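Local coordinates for protein aminotransferase (Psychrobacter arcticus 273-4, PDB 3IF2) that probably transfers amino groups between amino and keto acids, perhaps as a valine-pyruvate transaminase, using pyridoxal 5'-phosphate as cofactor, at residues A[39-44]-A[278-283]; A[54-59]-A[309-314]; A[342-347]-A[417-422]; A[93-98]-A[250-255]. All blocks are in the same frame, centred on the assembly; numbering follows the deposited sequence.

Contact 1 is the middle of the set: it touches both contact 2 and contact 3, whose centres lie about 16 Å and 17 Å from its own. Contacts 2 and 3, about 31 Å apart between centres, do not touch. The centre of contact 4 is about 19 Å from those of contacts 1 and 2. Along the chain, segments of contacts 1 and 2 alternate, both segments of contact 4 fall between their first and their second segments, and contact 3 comes last. Contacts 1 and 2 also meet the second subunit; 3 and 4 do not. Contact 1 holds Arg283 of the cofactor site, and the others pack surrounding parts of this aspartate-aminotransferase-like fold.

Contact 1. Residues A[39-44]-A[278-283]; sequences GGNPAK and GLPGMR. With PLP (pyridoxal-5'-phosphate), chain C.
Pro42 and Pro280 pack ring against ring beside the cofactor site of a fold type I, aspartate-aminotransferase-like enzyme. This proline pair is the tight, buried part of the contact: CD of Pro42 stands 4.0 Å from CG of Pro280, the two rings meeting at a slant. Gly278 extends the patch, its CA 4.3 Å from CG of Pro42. Its backbone phi of 122° lies in a region that residues with a CB seldom occupy. Pro42 also packs on Tyr337 of helix 324-351.

The other side is looser. Asn41 is partly exposed and brings OD1 to 3.9 Å from CG of Pro280, a plain van der Waals approach with the two side chains crossing at about a right angle. CG of Asn41 lies anti to N (chi1 -158°), which swings the amide in from a CB that does not itself face Pro280. The amide's polar partners are on the second subunit, where OD1 accepts from the backbone N of Tyr79.

From the packed side the chain turns through the 3-10 segment 280-282 to Arg283, which grips the cofactor phosphate, with Ser273 and Ser275 also bonded to the cofactor. NH1 of Arg283 donates to O1P of pyridoxal phosphate over 3.2 Å and also bonds to the backbone O of Asn305 of the second subunit. Behind it, O of Pro280 lies close to the guanidinium plane and fixes the group's rotation: it takes a nearly straight bond (175°) of 2.8 Å from NE of Arg283, which arrives almost in line with that carbonyl.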
loop_
_atom_site.group_PDB
_atom_site.type_symbol
_atom_site.label_atom_id
_atom_site.label_comp_id
_atom_site.label_asym_id
_atom_site.label_seq_id
_atom_site.Cartn_x
_atom_site.Cartn_y
_atom_site.Cartn_z
ATOM N N GLY A 39 -17.514 13.823 2.494
ATOM C CA GLY A 39 -16.526 12.758 2.756
ATOM C C GLY A 39 -17.086 11.347 2.714
ATOM O O GLY A 39 -18.307 11.156 2.602
ATOM N N GLY A 40 -16.168 10.378 2.797
ATOM C CA GLY A 40 -16.453 8.948 2.843
ATOM C C GLY A 40 -15.957 8.279 4.124
ATOM O O GLY A 40 -15.944 7.043 4.208
ATOM N N ASN A 41 -15.572 9.063 5.135
ATOM C CA ASN A 41 -15.081 8.517 6.407
ATOM C C ASN A 41 -16.283 8.001 7.191
ATOM O O ASN A 41 -17.287 8.716 7.254
ATOM C CB ASN A 41 -14.330 9.584 7.245
ATOM C CG ASN A 41 -13.351 8.957 8.292
ATOM O OD1 ASN A 41 -12.268 8.479 7.936
ATOM N ND2 ASN A 41 -13.725 8.992 9.577
ATOM N N PRO A 42 -16.209 6.781 7.786
ATOM C CA PRO A 42 -17.332 6.295 8.649
ATOM C C PRO A 42 -17.503 7.117 9.925
ATOM O O PRO A 42 -16.571 7.789 10.348
ATOM C CB PRO A 42 -16.871 4.899 9.043
ATOM C CG PRO A 42 -15.360 5.041 9.091
ATOM C CD PRO A 42 -15.073 5.833 7.846
ATOM N N ALA A 43 -18.681 7.024 10.532
ATOM C CA ALA A 43 -19.045 7.763 11.772
ATOM C C ALA A 43 -18.234 7.345 12.998
ATOM O O ALA A 43 -17.632 6.285 12.984
ATOM C CB ALA A 43 -20.526 7.545 12.075
ATOM N N LYS A 44 -18.243 8.181 14.043
ATOM C CA LYS A 44 -17.606 7.870 15.342
ATOM C C LYS A 44 -18.678 7.243 16.240
ATOM O O LYS A 44 -19.435 7.964 16.889
ATOM C CB LYS A 44 -17.009 9.132 16.013
ATOM N N GLY A 278 -15.150 0.719 11.063
ATOM C CA GLY A 278 -14.546 1.785 11.857
ATOM C C GLY A 278 -13.022 1.842 11.934
ATOM O O GLY A 278 -12.519 2.597 12.748
ATOM N N LEU A 279 -12.282 1.087 11.101
ATOM C CA LEU A 279 -10.791 1.069 11.120
ATOM C C LEU A 279 -10.140 1.498 9.787
ATOM O O LEU A 279 -9.167 0.861 9.335
ATOM C CB LEU A 279 -10.289 -0.325 11.519
ATOM C CG LEU A 279 -10.763 -0.917 12.851
ATOM C CD1 LEU A 279 -10.397 -2.406 12.949
ATOM C CD2 LEU A 279 -10.209 -0.111 14.030
ATOM N N PRO A 280 -10.630 2.610 9.173
ATOM C CA PRO A 280 -10.086 3.011 7.884
ATOM C C PRO A 280 -8.629 3.435 7.937
ATOM O O PRO A 280 -7.924 3.269 6.940
ATOM C CB PRO A 280 -10.973 4.188 7.491
ATOM C CG PRO A 280 -11.298 4.818 8.777
ATOM C CD PRO A 280 -11.545 3.654 9.683
ATOM N N GLY A 281 -8.186 3.944 9.086
ATOM C CA GLY A 281 -6.813 4.381 9.273
ATOM C C GLY A 281 -5.788 3.270 9.211
ATOM O O GLY A 281 -4.620 3.529 8.937
HETATM N N MSE A 282 -6.244 2.041 9.460
HETATM C CA MSE A 282 -5.412 0.840 9.410
HETATM C C MSE A 282 -5.171 0.275 8.006
HETATM O O MSE A 282 -4.235 -0.510 7.845
HETATM C CB MSE A 282 -6.046 -0.262 10.247
HETATM C CG MSE A 282 -6.305 0.066 11.710
HETATM SE SE MSE A 282 -4.705 0.541 12.677
HETATM C CE MSE A 282 -5.327 -0.347 14.297
ATOM N N ARG A 283 -6.019 0.606 7.023
ATOM C CA ARG A 283 -5.858 0.177 5.634
ATOM C C ARG A 283 -5.798 -1.331 5.463
ATOM O O ARG A 283 -4.767 -1.859 5.065
ATOM C CB ARG A 283 -4.611 0.840 4.979
ATOM C CG ARG A 283 -4.391 2.348 5.199
ATOM C CD ARG A 283 -5.244 3.290 4.348
ATOM N NE ARG A 283 -6.616 2.923 4.433
ATOM C CZ ARG A 283 -7.414 2.474 3.467
ATOM N NH1 ARG A 283 -7.119 2.468 2.153
ATOM N NH2 ARG A 283 -8.611 2.097 3.872
HETATM N N1 PLP C . -15.652 0.302 -1.867
HETATM C C2 PLP C . -16.595 1.297 -1.722
HETATM C C2A PLP C . -17.957 1.052 -2.290
HETATM C C3 PLP C . -16.260 2.489 -1.040
HETATM O O3 PLP C . -17.166 3.502 -0.870
HETATM C C4 PLP C . -14.950 2.666 -0.534
HETATM C C4A PLP C . -14.569 4.064 -0.061
HETATM O O4A PLP C . -13.999 4.250 1.022
HETATM C C5 PLP C . -13.989 1.615 -0.705
HETATM C C6 PLP C . -14.382 0.443 -1.379
HETATM C C5A PLP C . -12.525 1.718 -0.232
HETATM O O4P PLP C . -12.327 1.310 1.106
HETATM P P PLP C . -10.851 1.044 1.676
HETATM O O1P PLP C . -9.651 1.198 0.772
HETATM O O2P PLP C . -10.957 -0.382 2.100
HETATM O O3P PLP C . -10.704 1.981 2.809
#

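Contact 2. Residues A[54-59]-A[309-314]; sequences ETYKAL and TRFGAA
Phe311 and Ala314 are the two residues of 309-314 that meet Tyr56 and Leu59 of helix 46-60, in a helix-to-helix contact at the dimer interface of this aminotransferase. Before them comes Arg310, the N-cap residue of helix 311-321, whose side chain is taken up by a salt bridge to Asp85. Phe311, at the start of the helix, has a CB that does not face the partner helix; with chi1 at -143°, the ring nevertheless swings across to it. Its CE2 approaches CD1 of Tyr56 at 4.4 Å, a light apolar touch with the ring planes inclined to each other.

One turn later Ala314, whose N bonds back to O of Arg310 at 2.9 Å, does two jobs. Its CB stands over the centre of the Phe311 ring, 4.3 Å above the plane, and backs that ring from its own helix. It also receives Leu59: CD1 of Leu59 lies 4.0 Å from CB of Ala314 and closer still, 3.3 Å, to its backbone O. Leu59 has CG beside its own N (chi1 -66°), which sends this branch toward the start of helix 311-321. No hydrogen bond links the two segments.

Each ring then finds its own counterpart on the second subunit: Tyr56 stacks on Tyr56 there and its OH bonds to that residue's backbone O, while Phe311 meets Phe311 with planes about 10° apart. Within the chain, helix 71-77 lies alongside through Ser71 and Ser75, touching Leu59, Phe311 and Ala314, and Leu59 reaches Ile315 further along helix 311-321.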
loop_
_atom_site.group_PDB
_atom_site.type_symbol
_atom_site.label_atom_id
_atom_site.label_comp_id
_atom_site.label_asym_id
_atom_site.label_seq_id
_atom_site.Cartn_x
_atom_site.Cartn_y
_atom_site.Cartn_z
ATOM N N GLU A 54 -10.716 -1.736 24.077
ATOM C CA GLU A 54 -10.559 -2.956 24.890
ATOM C C GLU A 54 -9.644 -3.965 24.199
ATOM O O GLU A 54 -8.734 -4.508 24.823
ATOM C CB GLU A 54 -11.932 -3.581 25.185
ATOM C CG GLU A 54 -11.958 -5.009 25.750
ATOM C CD GLU A 54 -13.380 -5.511 25.848
ATOM O OE1 GLU A 54 -14.155 -4.918 26.632
ATOM O OE2 GLU A 54 -13.728 -6.476 25.131
ATOM N N THR A 55 -9.912 -4.220 22.927
ATOM C CA THR A 55 -9.100 -5.170 22.153
ATOM C C THR A 55 -7.626 -4.703 22.092
ATOM O O THR A 55 -6.729 -5.486 22.369
ATOM C CB THR A 55 -9.671 -5.400 20.744
ATOM O OG1 THR A 55 -11.061 -5.745 20.844
ATOM C CG2 THR A 55 -8.934 -6.506 20.052
ATOM N N TYR A 56 -7.433 -3.418 21.784
ATOM C CA TYR A 56 -6.122 -2.759 21.723
ATOM C C TYR A 56 -5.305 -2.948 22.995
ATOM O O TYR A 56 -4.117 -3.271 22.927
ATOM C CB TYR A 56 -6.336 -1.265 21.498
ATOM C CG TYR A 56 -5.103 -0.402 21.389
ATOM C CD1 TYR A 56 -4.514 -0.177 20.153
ATOM C CD2 TYR A 56 -4.571 0.235 22.498
ATOM C CE1 TYR A 56 -3.391 0.624 20.026
ATOM C CE2 TYR A 56 -3.436 1.049 22.395
ATOM C CZ TYR A 56 -2.846 1.248 21.151
ATOM O OH TYR A 56 -1.754 2.073 21.020
ATOM N N LYS A 57 -5.947 -2.714 24.142
ATOM C CA LYS A 57 -5.304 -2.891 25.433
ATOM C C LYS A 57 -4.935 -4.360 25.638
ATOM O O LYS A 57 -3.777 -4.654 25.993
ATOM C CB LYS A 57 -6.194 -2.397 26.577
ATOM C CG LYS A 57 -6.387 -0.902 26.642
ATOM C CD LYS A 57 -7.406 -0.523 27.698
ATOM C CE LYS A 57 -7.468 1.009 27.922
ATOM N NZ LYS A 57 -6.228 1.622 28.560
ATOM N N ALA A 58 -5.889 -5.265 25.380
ATOM C CA ALA A 58 -5.669 -6.706 25.545
ATOM C C ALA A 58 -4.451 -7.185 24.745
ATOM O O ALA A 58 -3.626 -7.910 25.298
ATOM C CB ALA A 58 -6.907 -7.527 25.197
ATOM N N LEU A 59 -4.321 -6.758 23.480
ATOM C CA LEU A 59 -3.140 -7.095 22.647
ATOM C C LEU A 59 -1.788 -6.596 23.198
ATOM O O LEU A 59 -0.758 -7.164 22.865
ATOM C CB LEU A 59 -3.283 -6.600 21.215
ATOM C CG LEU A 59 -4.360 -7.242 20.365
ATOM C CD1 LEU A 59 -4.218 -6.611 18.979
ATOM C CD2 LEU A 59 -4.241 -8.765 20.296
ATOM N N THR A 309 -0.042 -4.317 5.312
ATOM C CA THR A 309 -0.129 -3.840 6.691
ATOM C C THR A 309 -0.761 -4.898 7.578
ATOM O O THR A 309 -1.499 -5.751 7.080
ATOM C CB THR A 309 -0.899 -2.514 6.732
ATOM O OG1 THR A 309 -0.562 -1.845 7.929
ATOM C CG2 THR A 309 -2.376 -2.712 6.626
ATOM N N ARG A 310 -0.439 -4.899 8.867
ATOM C CA ARG A 310 -1.033 -5.922 9.743
ATOM C C ARG A 310 -1.706 -5.487 11.028
ATOM O O ARG A 310 -2.327 -6.331 11.678
ATOM C CB ARG A 310 -0.047 -7.067 9.969
ATOM C CG ARG A 310 1.207 -6.734 10.687
ATOM C CD ARG A 310 2.234 -7.868 10.570
ATOM N NE ARG A 310 1.751 -9.137 11.118
ATOM C CZ ARG A 310 2.493 -10.209 11.418
ATOM N NH1 ARG A 310 3.819 -10.209 11.313
ATOM N NH2 ARG A 310 1.880 -11.300 11.885
ATOM N N PHE A 311 -1.712 -4.203 11.349
ATOM C CA PHE A 311 -2.288 -3.836 12.608
ATOM C C PHE A 311 -3.807 -3.901 12.641
ATOM O O PHE A 311 -4.395 -4.160 13.713
ATOM C CB PHE A 311 -1.712 -2.543 13.214
ATOM C CG PHE A 311 -1.602 -2.661 14.690
ATOM C CD1 PHE A 311 -0.491 -3.326 15.254
ATOM C CD2 PHE A 311 -2.661 -2.304 15.510
ATOM C CE1 PHE A 311 -0.408 -3.553 16.638
ATOM C CE2 PHE A 311 -2.597 -2.514 16.907
ATOM C CZ PHE A 311 -1.475 -3.149 17.469
ATOM N N GLY A 312 -4.434 -3.682 11.484
ATOM C CA GLY A 312 -5.865 -3.859 11.344
ATOM C C GLY A 312 -6.209 -5.323 11.600
ATOM O O GLY A 312 -7.140 -5.628 12.366
ATOM N N ALA A 313 -5.434 -6.211 10.976
ATOM C CA ALA A 313 -5.515 -7.662 11.187
ATOM C C ALA A 313 -5.385 -8.022 12.672
ATOM O O ALA A 313 -6.137 -8.833 13.177
ATOM C CB ALA A 313 -4.412 -8.386 10.376
ATOM N N ALA A 314 -4.429 -7.399 13.353
ATOM C CA ALA A 314 -4.170 -7.672 14.767
ATOM C C ALA A 314 -5.398 -7.370 15.629
ATOM O O ALA A 314 -5.765 -8.191 16.463
ATOM C CB ALA A 314 -2.942 -6.923 15.251
#

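Contact 3. Residues A[342-347]-A[417-422]; sequences TLAVKL and MSIAAD
Ala344 and Ile419 bring their backbones together where helix 324-351 passes the end of strand 414-418, their CA atoms 6.9 Å apart, close enough for short methyl branches to bridge them. The CB of Ala344 is the meeting point. CG2 of Ile419 comes to 3.4 Å from it, a tight methyl-to-methyl approach, while the rest of the isoleucine leads off elsewhere. The split follows from chi1 at 58°: CG1 occupies the crowded position between N and the carbonyl carbon, leaving CG2 on the helix side.

The second methyl to reach Ala344 is CE of the selenomethionine Met417, 4.0 Å from the same CB. Its chain runs out extended and then bends at the selenium (chi3 67°), which turns its end toward the helix.

At the strand's end Ser418 forms an ST turn: Ala420 N donates to OG of Ser418 at 3.2 Å. The carbonyl O of Ile419 is bound by NE2 of Gln340, from the helix itself.

This is helix-on-sheet packing in the small, C-terminal part of a fold type I aminotransferase, where the second subunit does not touch either segment. Strand 414-418 runs antiparallel to strand 367-372 in the six-stranded mixed sheet, and Leu368 of the latter packs on Ala344, Met417 and Ile419 alike. Helix 423-441, opened by the N-cap Asp422 with OD1 on Thr425 N, follows and touches Met417 through Ile430 and Leu347 through Ile427.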
loop_
_atom_site.group_PDB
_atom_site.type_symbol
_atom_site.label_atom_id
_atom_site.label_comp_id
_atom_site.label_asym_id
_atom_site.label_seq_id
_atom_site.Cartn_x
_atom_site.Cartn_y
_atom_site.Cartn_z
ATOM N N THR A 342 -32.723 7.918 8.177
ATOM C CA THR A 342 -34.111 8.275 8.495
ATOM C C THR A 342 -34.253 9.746 8.878
ATOM O O THR A 342 -35.148 10.448 8.381
ATOM C CB THR A 342 -34.668 7.381 9.633
ATOM O OG1 THR A 342 -34.535 6.011 9.233
ATOM C CG2 THR A 342 -36.152 7.701 9.977
ATOM N N LEU A 343 -33.376 10.190 9.767
ATOM C CA LEU A 343 -33.285 11.591 10.195
ATOM C C LEU A 343 -33.029 12.512 9.000
ATOM O O LEU A 343 -33.674 13.543 8.878
ATOM C CB LEU A 343 -32.140 11.747 11.198
ATOM C CG LEU A 343 -31.756 13.116 11.757
ATOM C CD1 LEU A 343 -32.968 13.775 12.525
ATOM C CD2 LEU A 343 -30.492 12.933 12.633
ATOM N N ALA A 344 -32.085 12.125 8.135
ATOM C CA ALA A 344 -31.744 12.895 6.936
ATOM C C ALA A 344 -32.941 13.013 5.978
ATOM O O ALA A 344 -33.216 14.110 5.495
ATOM C CB ALA A 344 -30.514 12.289 6.223
ATOM N N VAL A 345 -33.652 11.905 5.728
ATOM C CA VAL A 345 -34.857 11.907 4.853
ATOM C C VAL A 345 -35.947 12.857 5.388
ATOM O O VAL A 345 -36.543 13.608 4.608
ATOM C CB VAL A 345 -35.468 10.474 4.652
ATOM C CG1 VAL A 345 -36.819 10.529 3.903
ATOM C CG2 VAL A 345 -34.498 9.556 3.938
ATOM N N LYS A 346 -36.194 12.790 6.707
ATOM C CA LYS A 346 -37.159 13.650 7.426
ATOM C C LYS A 346 -36.822 15.103 7.094
ATOM O O LYS A 346 -37.670 15.829 6.548
ATOM C CB LYS A 346 -37.041 13.396 8.957
ATOM C CG LYS A 346 -37.885 14.195 9.996
ATOM C CD LYS A 346 -39.142 13.454 10.471
ATOM C CE LYS A 346 -39.527 13.803 11.939
ATOM N NZ LYS A 346 -39.649 15.273 12.205
ATOM N N LEU A 347 -35.566 15.480 7.368
ATOM C CA LEU A 347 -35.065 16.846 7.142
ATOM C C LEU A 347 -35.136 17.289 5.674
ATOM O O LEU A 347 -35.521 18.428 5.409
ATOM C CB LEU A 347 -33.643 17.016 7.682
ATOM C CG LEU A 347 -33.406 16.839 9.186
ATOM C CD1 LEU A 347 -31.879 16.868 9.420
ATOM C CD2 LEU A 347 -34.146 17.850 10.060
HETATM N N MSE A 417 -24.609 12.749 -0.570
HETATM C CA MSE A 417 -24.587 13.388 0.756
HETATM C C MSE A 417 -24.247 12.345 1.808
HETATM O O MSE A 417 -24.877 11.299 1.837
HETATM C CB MSE A 417 -25.973 13.950 1.054
HETATM C CG MSE A 417 -26.058 14.755 2.337
HETATM SE SE MSE A 417 -27.841 15.403 2.657
HETATM C CE MSE A 417 -28.641 13.687 2.956
ATOM N N SER A 418 -23.273 12.621 2.667
ATOM C CA SER A 418 -22.903 11.664 3.715
ATOM C C SER A 418 -23.850 11.752 4.924
ATOM O O SER A 418 -24.027 12.829 5.497
ATOM C CB SER A 418 -21.464 11.859 4.195
ATOM O OG SER A 418 -21.170 10.890 5.229
ATOM N N ILE A 419 -24.467 10.625 5.282
ATOM C CA ILE A 419 -25.281 10.541 6.509
ATOM C C ILE A 419 -24.462 10.014 7.715
ATOM O O ILE A 419 -25.046 9.746 8.745
ATOM C CB ILE A 419 -26.691 9.863 6.302
ATOM C CG1 ILE A 419 -26.624 8.423 5.749
ATOM C CG2 ILE A 419 -27.553 10.779 5.402
ATOM C CD1 ILE A 419 -25.976 7.413 6.676
ATOM N N ALA A 420 -23.133 9.862 7.569
ATOM C CA ALA A 420 -22.229 9.536 8.683
ATOM C C ALA A 420 -21.940 10.769 9.551
ATOM O O ALA A 420 -21.501 10.616 10.679
ATOM C CB ALA A 420 -20.912 8.975 8.169
ATOM N N ALA A 421 -22.168 11.980 9.029
ATOM C CA ALA A 421 -21.896 13.238 9.758
ATOM C C ALA A 421 -22.770 13.380 11.000
ATOM O O ALA A 421 -23.838 12.780 11.072
ATOM C CB ALA A 421 -22.091 14.462 8.833
ATOM N N ASP A 422 -22.320 14.170 11.973
ATOM C CA ASP A 422 -23.115 14.360 13.185
ATOM C C ASP A 422 -24.414 15.105 12.844
ATOM O O ASP A 422 -24.553 15.754 11.788
ATOM C CB ASP A 422 -22.340 14.969 14.375
ATOM C CG ASP A 422 -21.935 16.416 14.160
ATOM O OD1 ASP A 422 -22.813 17.329 14.122
ATOM O OD2 ASP A 422 -20.708 16.654 14.097
#

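Contact 4. Residues A[93-98]-A[250-255]; sequences VGFFNR and MPFPNI
Phe95 and Phe96 of helix 86-100 both bring CE1 to CG of Pro251, and all of the packing across this buried contact is apolar. The closest approach is made at a ring edge: CG of Pro251 lies in the plane of the Phe95 ring, 3.6 Å from CE1. The same CE1 is also 4.1 Å from CE2 of Phe252, where it comes in at the edge of the Phe252 ring and near its plane.

CE1 of Phe96 is 4.0 Å from CG of Pro251, the two side chains crossing at about a right angle. The phenylalanines are set apart by their first torsions, Phe95 with CG anti to N (chi1 -179°) and Phe96 with CG beside it (chi1 -69°). CD1 of Phe95 thus comes to rest 4.1 Å above one face of Phe96, toward its rim.

Two cis peptide bonds, before Pro251 and before Pro253, flank Phe252 and shape the loop.

A charged group also lies against the helix: CA of Phe95 stands 3.6 Å above the plane of the Arg98 guanidinium, toward its rim, and Arg98 makes a salt bridge to Asp323.

The loop follows strand 242-245 and precedes strand 268-273, and the contact packs it and helix 86-100 over the cofactor-binding sheet beside strands 268-273 and 285-288: Phe96 lies on Phe272 and Val288, Phe252 on Ile286 of strand 285-288 and on Ser329 of helix 324-351.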
loop_
_atom_site.group_PDB
_atom_site.type_symbol
_atom_site.label_atom_id
_atom_site.label_comp_id
_atom_site.label_asym_id
_atom_site.label_seq_id
_atom_site.Cartn_x
_atom_site.Cartn_y
_atom_site.Cartn_z
ATOM N N VAL A 93 -10.856 -17.789 7.414
ATOM C CA VAL A 93 -11.200 -19.110 6.852
ATOM C C VAL A 93 -12.259 -19.781 7.726
ATOM O O VAL A 93 -13.328 -20.150 7.240
ATOM C CB VAL A 93 -9.948 -20.045 6.733
ATOM C CG1 VAL A 93 -10.348 -21.495 6.479
ATOM C CG2 VAL A 93 -8.982 -19.534 5.641
ATOM N N GLY A 94 -11.953 -19.917 9.019
ATOM C CA GLY A 94 -12.886 -20.504 9.989
ATOM C C GLY A 94 -14.237 -19.803 10.005
ATOM O O GLY A 94 -15.286 -20.450 9.897
ATOM N N PHE A 95 -14.188 -18.475 10.099
ATOM C CA PHE A 95 -15.365 -17.581 10.110
ATOM C C PHE A 95 -16.301 -17.739 8.891
ATOM O O PHE A 95 -17.520 -17.927 9.072
ATOM C CB PHE A 95 -14.888 -16.125 10.232
ATOM C CG PHE A 95 -15.988 -15.108 10.272
ATOM C CD1 PHE A 95 -16.463 -14.537 9.089
ATOM C CD2 PHE A 95 -16.537 -14.703 11.486
ATOM C CE1 PHE A 95 -17.483 -13.604 9.109
ATOM C CE2 PHE A 95 -17.552 -13.765 11.526
ATOM C CZ PHE A 95 -18.039 -13.219 10.328
ATOM N N PHE A 96 -15.750 -17.649 7.672
ATOM C CA PHE A 96 -16.563 -17.835 6.466
ATOM C C PHE A 96 -17.115 -19.261 6.340
ATOM O O PHE A 96 -18.278 -19.439 5.925
ATOM C CB PHE A 96 -15.816 -17.428 5.196
ATOM C CG PHE A 96 -15.580 -15.939 5.083
ATOM C CD1 PHE A 96 -16.654 -15.059 4.997
ATOM C CD2 PHE A 96 -14.290 -15.416 5.024
ATOM C CE1 PHE A 96 -16.446 -13.685 4.894
ATOM C CE2 PHE A 96 -14.087 -14.047 4.907
ATOM C CZ PHE A 96 -15.163 -13.180 4.837
ATOM N N ASN A 97 -16.303 -20.256 6.697
ATOM C CA ASN A 97 -16.742 -21.668 6.676
ATOM C C ASN A 97 -17.847 -21.970 7.712
ATOM O O ASN A 97 -18.739 -22.750 7.421
ATOM C CB ASN A 97 -15.544 -22.642 6.829
ATOM C CG ASN A 97 -14.657 -22.701 5.588
ATOM O OD1 ASN A 97 -15.085 -22.404 4.480
ATOM N ND2 ASN A 97 -13.421 -23.111 5.774
ATOM N N ARG A 98 -17.766 -21.360 8.904
ATOM C CA ARG A 98 -18.815 -21.460 9.953
ATOM C C ARG A 98 -20.132 -20.895 9.466
ATOM O O ARG A 98 -21.174 -21.514 9.633
ATOM C CB ARG A 98 -18.484 -20.625 11.220
ATOM C CG ARG A 98 -17.526 -21.224 12.223
ATOM C CD ARG A 98 -17.633 -20.541 13.622
ATOM N NE ARG A 98 -17.306 -19.107 13.696
ATOM C CZ ARG A 98 -16.071 -18.580 13.686
ATOM N NH1 ARG A 98 -14.973 -19.334 13.499
ATOM N NH2 ARG A 98 -15.926 -17.258 13.810
HETATM N N MSE A 250 -22.399 -7.413 3.708
HETATM C CA MSE A 250 -22.333 -8.571 4.597
HETATM C C MSE A 250 -20.960 -9.232 4.520
HETATM O O MSE A 250 -20.261 -9.091 3.488
HETATM C CB MSE A 250 -23.350 -9.627 4.181
HETATM C CG MSE A 250 -24.782 -9.179 4.211
HETATM SE SE MSE A 250 -25.804 -10.175 2.938
HETATM C CE MSE A 250 -24.896 -9.546 1.295
ATOM N N PRO A 251 -20.536 -9.905 5.614
ATOM C CA PRO A 251 -21.152 -10.025 6.956
ATOM C C PRO A 251 -20.800 -8.847 7.905
ATOM O O PRO A 251 -21.417 -8.718 8.952
ATOM C CB PRO A 251 -20.560 -11.325 7.496
ATOM C CG PRO A 251 -19.227 -11.472 6.755
ATOM C CD PRO A 251 -19.261 -10.648 5.522
ATOM N N PHE A 252 -19.773 -8.066 7.572
ATOM C CA PHE A 252 -19.374 -6.861 8.308
ATOM C C PHE A 252 -18.952 -5.829 7.275
ATOM O O PHE A 252 -18.298 -6.189 6.324
ATOM C CB PHE A 252 -18.223 -7.126 9.316
ATOM C CG PHE A 252 -17.026 -7.871 8.738
ATOM C CD1 PHE A 252 -16.015 -7.197 8.057
ATOM C CD2 PHE A 252 -16.903 -9.245 8.914
ATOM C CE1 PHE A 252 -14.920 -7.889 7.508
ATOM C CE2 PHE A 252 -15.791 -9.943 8.377
ATOM C CZ PHE A 252 -14.805 -9.255 7.669
ATOM N N PRO A 253 -19.333 -4.552 7.440
ATOM C CA PRO A 253 -20.117 -3.936 8.510
ATOM C C PRO A 253 -21.624 -4.178 8.433
ATOM O O PRO A 253 -22.331 -3.688 9.299
ATOM C CB PRO A 253 -19.781 -2.447 8.368
ATOM C CG PRO A 253 -19.619 -2.269 6.909
ATOM C CD PRO A 253 -19.097 -3.588 6.357
ATOM N N ASN A 254 -22.092 -4.906 7.414
ATOM C CA ASN A 254 -23.498 -5.314 7.247
ATOM C C ASN A 254 -24.433 -4.119 7.261
ATOM O O ASN A 254 -25.460 -4.148 7.927
ATOM C CB ASN A 254 -23.860 -6.343 8.339
ATOM C CG ASN A 254 -25.205 -7.087 8.081
ATOM O OD1 ASN A 254 -25.520 -7.500 6.955
ATOM N ND2 ASN A 254 -25.976 -7.277 9.153
ATOM N N ILE A 255 -24.046 -3.047 6.560
ATOM C CA ILE A 255 -24.859 -1.820 6.478
ATOM C C ILE A 255 -25.807 -2.007 5.270
ATOM O O ILE A 255 -25.674 -1.325 4.259
ATOM C CB ILE A 255 -23.983 -0.532 6.360
ATOM C CG1 ILE A 255 -22.932 -0.464 7.476
ATOM C CG2 ILE A 255 -24.877 0.728 6.376
ATOM C CD1 ILE A 255 -21.918 0.640 7.337
#